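Local structure of putative lipoprotein (Bacteroides fragilis, 3QNK) at residues V84-T96 / S105-M117. The protein probably serves as a SusD-like outer-membrane lipoprotein that helps capture glycans at the cell surface for uptake. Numbering follows the deposited sequence.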
ATOM      1  N   VAL B  84      11.582   7.344   1.481  1.00 55.72           N
ATOM      2  CA  VAL B  84      12.502   8.433   1.159  1.00 55.15           C
ATOM      3  C   VAL B  84      11.972   9.720   1.791  1.00 59.39           C
ATOM      4  O   VAL B  84      12.760  10.444   2.393  1.00 60.82           O
ATOM      5  CB  VAL B  84      12.745   8.562  -0.361  1.00 57.11           C
ATOM      6  CG1 VAL B  84      13.399   9.897  -0.705  1.00 58.02           C
ATOM      7  CG2 VAL B  84      13.599   7.407  -0.876  1.00 55.18           C
ATOM      8  N   ARG B  85      10.641   9.970   1.721  1.00 54.61           N
ATOM      9  CA  ARG B  85      10.041  11.172   2.320  1.00 54.60           C
ATOM     10  C   ARG B  85      10.395  11.262   3.821  1.00 59.24           C
ATOM     11  O   ARG B  85      10.793  12.336   4.282  1.00 61.25           O
ATOM     12  CB  ARG B  85       8.527  11.203   2.104  1.00 51.05           C
ATOM     13  CG  ARG B  85       7.863  12.505   2.569  1.00 56.98           C
ATOM     14  CD  ARG B  85       6.355  12.494   2.380  1.00 61.41           C
ATOM     15  NE  ARG B  85       5.784  13.814   2.632  1.00 71.37           N
ATOM     16  CZ  ARG B  85       5.178  14.165   3.760  1.00 93.02           C
ATOM     17  NH1 ARG B  85       5.049  13.293   4.749  1.00 86.54           N
ATOM     18  NH2 ARG B  85       4.701  15.395   3.912  1.00 86.09           N
ATOM     19  N   LYS B  86      10.316  10.121   4.549  1.00 53.36           N
ATOM     20  CA  LYS B  86      10.630  10.025   5.971  1.00 53.18           C
ATOM     21  C   LYS B  86      12.105  10.344   6.239  1.00 58.39           C
ATOM     22  O   LYS B  86      12.398  10.983   7.245  1.00 58.40           O
ATOM     23  CB  LYS B  86      10.264   8.645   6.508  1.00 55.53           C
ATOM     24  CG  LYS B  86       8.760   8.362   6.571  1.00 61.99           C
ATOM     25  CD  LYS B  86       8.496   7.030   7.258  1.00 58.39           C
ATOM     26  CE  LYS B  86       7.028   6.769   7.473  1.00 70.08           C
ATOM     27  NZ  LYS B  86       6.818   5.699   8.482  1.00 80.94           N
ATOM     28  N   CYS B  87      13.025   9.962   5.324  1.00 57.62           N
ATOM     29  CA  CYS B  87      14.466  10.274   5.440  1.00 60.00           C
ATOM     30  C   CYS B  87      14.698  11.760   5.282  1.00 65.19           C
ATOM     31  O   CYS B  87      15.393  12.359   6.112  1.00 67.32           O
ATOM     32  CB  CYS B  87      15.297   9.506   4.421  1.00 60.96           C
ATOM     33  SG  CYS B  87      15.251   7.709   4.617  1.00 65.15           S
ATOM     34  N   ASN B  88      14.128  12.353   4.198  1.00 59.28           N
ATOM     35  CA  ASN B  88      14.252  13.771   3.844  1.00 58.61           C
ATOM     36  C   ASN B  88      13.738  14.669   4.950  1.00 63.75           C
ATOM     37  O   ASN B  88      14.297  15.747   5.158  1.00 66.13           O
ATOM     38  CB  ASN B  88      13.529  14.064   2.537  1.00 54.07           C
ATOM     39  CG  ASN B  88      14.145  13.406   1.332  1.00 68.34           C
ATOM     40  OD1 ASN B  88      15.342  13.092   1.301  1.00 57.31           O
ATOM     41  ND2 ASN B  88      13.335  13.203   0.299  1.00 65.70           N
ATOM     42  N   ARG B  89      12.703  14.215   5.678  1.00 58.97           N
ATOM     43  CA  ARG B  89      12.181  14.966   6.810  1.00 60.42           C
ATOM     44  C   ARG B  89      13.206  15.012   7.909  1.00 66.76           C
ATOM     45  O   ARG B  89      13.429  16.070   8.482  1.00 68.78           O
ATOM     46  CB  ARG B  89      10.888  14.349   7.328  1.00 60.43           C
ATOM     47  CG  ARG B  89      10.415  14.977   8.636  1.00 66.63           C
ATOM     48  CD  ARG B  89       9.640  16.257   8.437  1.00 65.14           C
ATOM     49  NE  ARG B  89       8.264  16.068   8.874  1.00 82.73           N
ATOM     50  CZ  ARG B  89       7.194  16.265   8.113  1.00101.58           C
ATOM     51  NH1 ARG B  89       7.331  16.659   6.849  1.00 80.87           N
ATOM     52  NH2 ARG B  89       5.980  16.054   8.600  1.00 95.25           N
ATOM     53  N   PHE B  90      13.835  13.860   8.211  1.00 63.72           N
ATOM     54  CA  PHE B  90      14.881  13.783   9.224  1.00 63.44           C
ATOM     55  C   PHE B  90      15.931  14.845   8.912  1.00 69.36           C
ATOM     56  O   PHE B  90      16.194  15.725   9.752  1.00 70.27           O
ATOM     57  CB  PHE B  90      15.509  12.375   9.267  1.00 62.95           C
ATOM     58  CG  PHE B  90      16.625  12.235  10.290  1.00 63.99           C
ATOM     59  CD1 PHE B  90      17.938  12.568   9.965  1.00 65.35           C
ATOM     60  CD2 PHE B  90      16.359  11.783  11.578  1.00 64.54           C
ATOM     61  CE1 PHE B  90      18.950  12.472  10.917  1.00 66.12           C
ATOM     62  CE2 PHE B  90      17.379  11.667  12.517  1.00 67.23           C
ATOM     63  CZ  PHE B  90      18.668  11.987  12.172  1.00 65.14           C
ATOM     64  N   PHE B  91      16.460  14.804   7.656  1.00 63.67           N
ATOM     65  CA  PHE B  91      17.490  15.724   7.180  1.00 63.30           C
ATOM     66  C   PHE B  91      17.066  17.209   7.303  1.00 70.59           C
ATOM     67  O   PHE B  91      17.902  18.043   7.651  1.00 72.68           O
ATOM     68  CB  PHE B  91      17.887  15.391   5.744  1.00 62.09           C
ATOM     69  CG  PHE B  91      18.617  14.080   5.594  1.00 60.56           C
ATOM     70  CD1 PHE B  91      19.758  13.809   6.344  1.00 62.53           C
ATOM     71  CD2 PHE B  91      18.198  13.136   4.658  1.00 58.67           C
ATOM     72  CE1 PHE B  91      20.435  12.596   6.194  1.00 62.40           C
ATOM     73  CE2 PHE B  91      18.882  11.934   4.499  1.00 59.07           C
ATOM     74  CZ  PHE B  91      19.995  11.671   5.263  1.00 58.57           C
ATOM     75  N   GLU B  92      15.779  17.512   7.097  1.00 67.05           N
ATOM     76  CA  GLU B  92      15.238  18.862   7.237  1.00 69.09           C
ATOM     77  C   GLU B  92      15.191  19.334   8.686  1.00 75.72           C
ATOM     78  O   GLU B  92      15.475  20.502   8.955  1.00 78.13           O
ATOM     79  CB  GLU B  92      13.805  18.953   6.664  1.00 70.34           C
ATOM     80  CG  GLU B  92      13.711  18.969   5.145  1.00 85.60           C
ATOM     81  CD  GLU B  92      12.319  19.038   4.537  1.00109.19           C
ATOM     82  OE1 GLU B  92      11.319  18.841   5.267  1.00106.50           O
ATOM     83  OE2 GLU B  92      12.235  19.285   3.311  1.00 94.82           O
ATOM     84  N   ARG B  93      14.798  18.452   9.615  1.00 71.95           N
ATOM     85  CA  ARG B  93      14.553  18.843  11.003  1.00 73.30           C
ATOM     86  C   ARG B  93      15.701  18.550  11.986  1.00 78.44           C
ATOM     87  O   ARG B  93      15.663  19.089  13.098  1.00 79.47           O
ATOM     88  CB  ARG B  93      13.262  18.167  11.509  1.00 72.37           C
ATOM     89  CG  ARG B  93      12.009  18.417  10.645  1.00 81.75           C
ATOM     90  CD  ARG B  93      10.930  19.168  11.391  1.00 91.72           C
ATOM     91  NE  ARG B  93      11.421  20.468  11.844  1.00104.16           N
ATOM     92  CZ  ARG B  93      10.984  21.120  12.915  1.00127.45           C
ATOM     93  NH1 ARG B  93      10.023  20.602  13.673  1.00117.76           N
ATOM     94  NH2 ARG B  93      11.508  22.295  13.242  1.00117.78           N
ATOM     95  N   ILE B  94      16.720  17.740  11.591  1.00 74.81           N
ATOM     96  CA  ILE B  94      17.825  17.368  12.484  1.00 76.03           C
ATOM     97  C   ILE B  94      18.746  18.573  12.820  1.00 86.98           C
ATOM     98  O   ILE B  94      19.292  18.603  13.921  1.00 88.07           O
ATOM     99  CB  ILE B  94      18.631  16.125  11.990  1.00 76.65           C
ATOM    100  CG1 ILE B  94      19.433  15.446  13.113  1.00 77.27           C
ATOM    101  CG2 ILE B  94      19.503  16.406  10.767  1.00 76.31           C
ATOM    102  CD1 ILE B  94      18.631  14.874  14.320  1.00 83.38           C
ATOM    103  N   GLY B  95      18.881  19.545  11.916  1.00 87.03           N
ATOM    104  CA  GLY B  95      19.717  20.729  12.148  1.00 89.34           C
ATOM    105  C   GLY B  95      19.356  21.554  13.375  1.00 95.91           C
ATOM    106  O   GLY B  95      20.234  22.035  14.103  1.00 97.49           O
ATOM    107  N   THR B  96      18.048  21.686  13.627  1.00 92.71           N
ATOM    108  CA  THR B  96      17.462  22.409  14.759  1.00 94.35           C
ATOM    109  C   THR B  96      17.467  21.557  16.058  1.00 98.98           C
ATOM    110  O   THR B  96      17.125  22.084  17.124  1.00100.28           O
ATOM    111  CB  THR B  96      16.021  22.836  14.406  1.00 99.75           C
ATOM    112  OG1 THR B  96      15.256  21.691  13.988  1.00 96.22           O
ATOM    113  CG2 THR B  96      15.975  23.932  13.347  1.00 97.08           C
ATOM    114  N   SER B 105      25.527  13.367  14.560  1.00 77.65           N
ATOM    115  CA  SER B 105      26.333  12.983  13.394  1.00 75.88           C
ATOM    116  C   SER B 105      26.161  11.506  13.052  1.00 78.62           C
ATOM    117  O   SER B 105      25.891  11.195  11.895  1.00 76.81           O
ATOM    118  CB  SER B 105      27.807  13.292  13.617  1.00 79.74           C
ATOM    119  OG  SER B 105      28.568  12.933  12.473  1.00 82.46           O
ATOM    120  N   ARG B 106      26.312  10.604  14.045  1.00 76.33           N
ATOM    121  CA  ARG B 106      26.175   9.154  13.881  1.00 75.30           C
ATOM    122  C   ARG B 106      24.746   8.834  13.360  1.00 78.20           C
ATOM    123  O   ARG B 106      24.630   8.131  12.355  1.00 76.40           O
ATOM    124  CB  ARG B 106      26.521   8.422  15.210  1.00 79.70           C
ATOM    125  CG  ARG B 106      26.152   6.924  15.305  1.00 97.00           C
ATOM    126  CD  ARG B 106      24.859   6.764  16.107  1.00112.85           C
ATOM    127  NE  ARG B 106      24.896   5.761  17.176  1.00120.96           N
ATOM    128  CZ  ARG B 106      25.421   5.956  18.384  1.00131.73           C
ATOM    129  NH1 ARG B 106      26.038   7.097  18.673  1.00124.77           N
ATOM    130  NH2 ARG B 106      25.366   5.000  19.300  1.00111.13           N
ATOM    131  N   LEU B 107      23.677   9.413  13.983  1.00 74.45           N
ATOM    132  CA  LEU B 107      22.290   9.196  13.539  1.00 71.89           C
ATOM    133  C   LEU B 107      22.090   9.662  12.106  1.00 73.18           C
ATOM    134  O   LEU B 107      21.484   8.933  11.323  1.00 72.54           O
ATOM    135  CB  LEU B 107      21.262   9.885  14.442  1.00 73.07           C
ATOM    136  CG  LEU B 107      21.124   9.394  15.882  1.00 78.58           C
ATOM    137  CD1 LEU B 107      20.219  10.325  16.691  1.00 79.65           C
ATOM    138  CD2 LEU B 107      20.631   7.955  15.949  1.00 79.06           C
ATOM    139  N   THR B 108      22.628  10.851  11.747  1.00 68.35           N
ATOM    140  CA  THR B 108      22.532  11.395  10.380  1.00 66.73           C
ATOM    141  C   THR B 108      23.162  10.403   9.384  1.00 69.77           C
ATOM    142  O   THR B 108      22.596  10.182   8.322  1.00 68.91           O
ATOM    143  CB  THR B 108      23.153  12.790  10.298  1.00 65.36           C
ATOM    144  OG1 THR B 108      22.570  13.600  11.316  1.00 69.34           O
ATOM    145  CG2 THR B 108      22.926  13.456   8.955  1.00 61.73           C
ATOM    146  N   GLY B 109      24.280   9.785   9.767  1.00 65.83           N
ATOM    147  CA  GLY B 109      24.973   8.783   8.971  1.00 63.37           C
ATOM    148  C   GLY B 109      24.098   7.584   8.688  1.00 63.79           C
ATOM    149  O   GLY B 109      24.064   7.105   7.559  1.00 62.92           O
ATOM    150  N   GLU B 110      23.322   7.142   9.691  1.00 59.44           N
ATOM    151  CA  GLU B 110      22.401   6.010   9.590  1.00 57.79           C
ATOM    152  C   GLU B 110      21.287   6.321   8.603  1.00 63.55           C
ATOM    153  O   GLU B 110      20.941   5.461   7.797  1.00 64.22           O
ATOM    154  CB  GLU B 110      21.814   5.633  10.961  1.00 60.04           C
ATOM    155  CG  GLU B 110      22.836   5.424  12.073  1.00 65.80           C
ATOM    156  CD  GLU B 110      22.317   4.745  13.323  1.00 78.87           C
ATOM    157  OE1 GLU B 110      21.766   3.632  13.197  1.00 57.88           O
ATOM    158  OE2 GLU B 110      22.526   5.278  14.437  1.00 84.07           O
ATOM    159  N   VAL B 111      20.778   7.560   8.606  1.00 60.63           N
ATOM    160  CA  VAL B 111      19.723   8.003   7.688  1.00 59.83           C
ATOM    161  C   VAL B 111      20.292   8.123   6.264  1.00 65.28           C
ATOM    162  O   VAL B 111      19.575   7.777   5.312  1.00 66.41           O
ATOM    163  CB  VAL B 111      19.040   9.301   8.175  1.00 64.88           C
ATOM    164  CG1 VAL B 111      17.843   9.645   7.304  1.00 63.61           C
ATOM    165  CG2 VAL B 111      18.590   9.153   9.629  1.00 66.07           C
ATOM    166  N   HIS B 112      21.587   8.522   6.114  1.00 61.47           N
ATOM    167  CA  HIS B 112      22.242   8.576   4.795  1.00 61.43           C
ATOM    168  C   HIS B 112      22.303   7.181   4.194  1.00 65.06           C
ATOM    169  O   HIS B 112      22.002   7.009   3.005  1.00 65.19           O
ATOM    170  CB  HIS B 112      23.656   9.168   4.862  1.00 63.82           C
ATOM    171  CG  HIS B 112      23.668  10.662   4.861  1.00 69.28           C
ATOM    172  ND1 HIS B 112      23.318  11.388   3.727  1.00 70.82           N
ATOM    173  CD2 HIS B 112      23.940  11.524   5.872  1.00 72.78           C
ATOM    174  CE1 HIS B 112      23.390  12.662   4.087  1.00 71.53           C
ATOM    175  NE2 HIS B 112      23.763  12.793   5.368  1.00 73.15           N
ATOM    176  N   PHE B 113      22.673   6.178   5.033  1.00 58.89           N
ATOM    177  CA  PHE B 113      22.773   4.773   4.645  1.00 56.02           C
ATOM    178  C   PHE B 113      21.413   4.256   4.224  1.00 57.11           C
ATOM    179  O   PHE B 113      21.320   3.580   3.203  1.00 54.38           O
ATOM    180  CB  PHE B 113      23.350   3.917   5.802  1.00 57.99           C
ATOM    181  CG  PHE B 113      23.341   2.430   5.532  1.00 58.36           C
ATOM    182  CD1 PHE B 113      24.310   1.848   4.719  1.00 60.49           C
ATOM    183  CD2 PHE B 113      22.326   1.623   6.034  1.00 60.89           C
ATOM    184  CE1 PHE B 113      24.283   0.486   4.441  1.00 60.67           C
ATOM    185  CE2 PHE B 113      22.308   0.251   5.773  1.00 63.25           C
ATOM    186  CZ  PHE B 113      23.281  -0.306   4.966  1.00 60.86           C
ATOM    187  N   LEU B 114      20.361   4.570   5.022  1.00 53.48           N
ATOM    188  CA  LEU B 114      18.996   4.120   4.755  1.00 51.20           C
ATOM    189  C   LEU B 114      18.429   4.770   3.500  1.00 53.33           C
ATOM    190  O   LEU B 114      17.875   4.054   2.674  1.00 51.44           O
ATOM    191  CB  LEU B 114      18.073   4.337   5.963  1.00 51.24           C
ATOM    192  CG  LEU B 114      18.323   3.371   7.142  1.00 55.09           C
ATOM    193  CD1 LEU B 114      17.577   3.817   8.370  1.00 57.74           C
ATOM    194  CD2 LEU B 114      17.924   1.943   6.813  1.00 51.21           C
ATOM    195  N   ARG B 115      18.624   6.086   3.307  1.00 51.85           N
ATOM    196  CA  ARG B 115      18.109   6.757   2.107  1.00 52.78           C
ATOM    197  C   ARG B 115      18.766   6.196   0.850  1.00 59.19           C
ATOM    198  O   ARG B 115      18.082   6.023  -0.165  1.00 59.48           O
ATOM    199  CB  ARG B 115      18.281   8.288   2.174  1.00 55.11           C
ATOM    200  CG  ARG B 115      17.553   9.010   1.031  1.00 62.03           C
ATOM    201  CD  ARG B 115      17.533  10.498   1.198  1.00 64.69           C
ATOM    202  NE  ARG B 115      18.862  11.066   1.005  1.00 64.53           N
ATOM    203  CZ  ARG B 115      19.114  12.368   0.980  1.00 73.80           C
ATOM    204  NH1 ARG B 115      18.126  13.248   1.131  1.00 59.61           N
ATOM    205  NH2 ARG B 115      20.354  12.804   0.812  1.00 49.36           N
ATOM    206  N   ALA B 116      20.077   5.884   0.930  1.00 56.85           N
ATOM    207  CA  ALA B 116      20.850   5.292  -0.163  1.00 55.93           C
ATOM    208  C   ALA B 116      20.304   3.913  -0.499  1.00 58.80           C
ATOM    209  O   ALA B 116      20.105   3.585  -1.670  1.00 59.60           O
ATOM    210  CB  ALA B 116      22.310   5.199   0.233  1.00 57.42           C
HETATM  211  N   MSE B 117      20.018   3.124   0.537  1.00 53.03           N
HETATM  212  CA  MSE B 117      19.456   1.791   0.426  1.00 49.74           C
HETATM  213  C   MSE B 117      18.075   1.827  -0.222  1.00 51.99           C
HETATM  214  O   MSE B 117      17.787   0.962  -1.052  1.00 54.62           O
HETATM  215  CB  MSE B 117      19.392   1.139   1.810  1.00 51.92           C
HETATM  216  CG  MSE B 117      18.625  -0.160   1.806  1.00 57.81           C
HETATM  217 SE   MSE B 117      18.907  -1.131   3.400  0.75 64.76          SE
HETATM  218  CE  MSE B 117      20.609  -1.943   2.913  1.00 61.26           C
TER
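Val111 stands between Phe90 and Phe91, one methyl on each ring, at the centre of an antiparallel helix hairpin in the alpha-alpha superhelix of this SusD-family protein. The axes of helices 84-93 and 105-117 approach to 9.6 Å at their closest, with 153° between their directions. CG2 of Val111 makes a CH-pi contact almost straight above the middle of the Phe90 ring, 3.5 Å from its centroid, and Ile94 CB backs the other face. CG1 of Val111, placed anti to the backbone N, points instead at Phe91, lying over one ring face and also meeting Cys87 CB at 3.8 Å. Phe91 is a knob in the hole formed by Thr108, Val111, His112 and Arg115. Thr108 CG2 meets this ring at its edge, while the imidazole of His112 lies obliquely to it, with the centroids 4.5 Å apart.

The guanidinium of Arg115 has Phe91 CE2 over the centre of one face, the two planes being 52° apart. A bend at chi3 (70°) turns the guanidinium so that this face meets Phe91. Farther out, Asp159 of helix 149-166 ties the two polar side chains together, hydrogen-bonded to His112 ND1 and forming a salt bridge with Arg115 NE. Across the hairpin, Arg115 NH1 donates to Asn88 OD1 at 2.8 Å, with the oxygen close to the guanidinium plane.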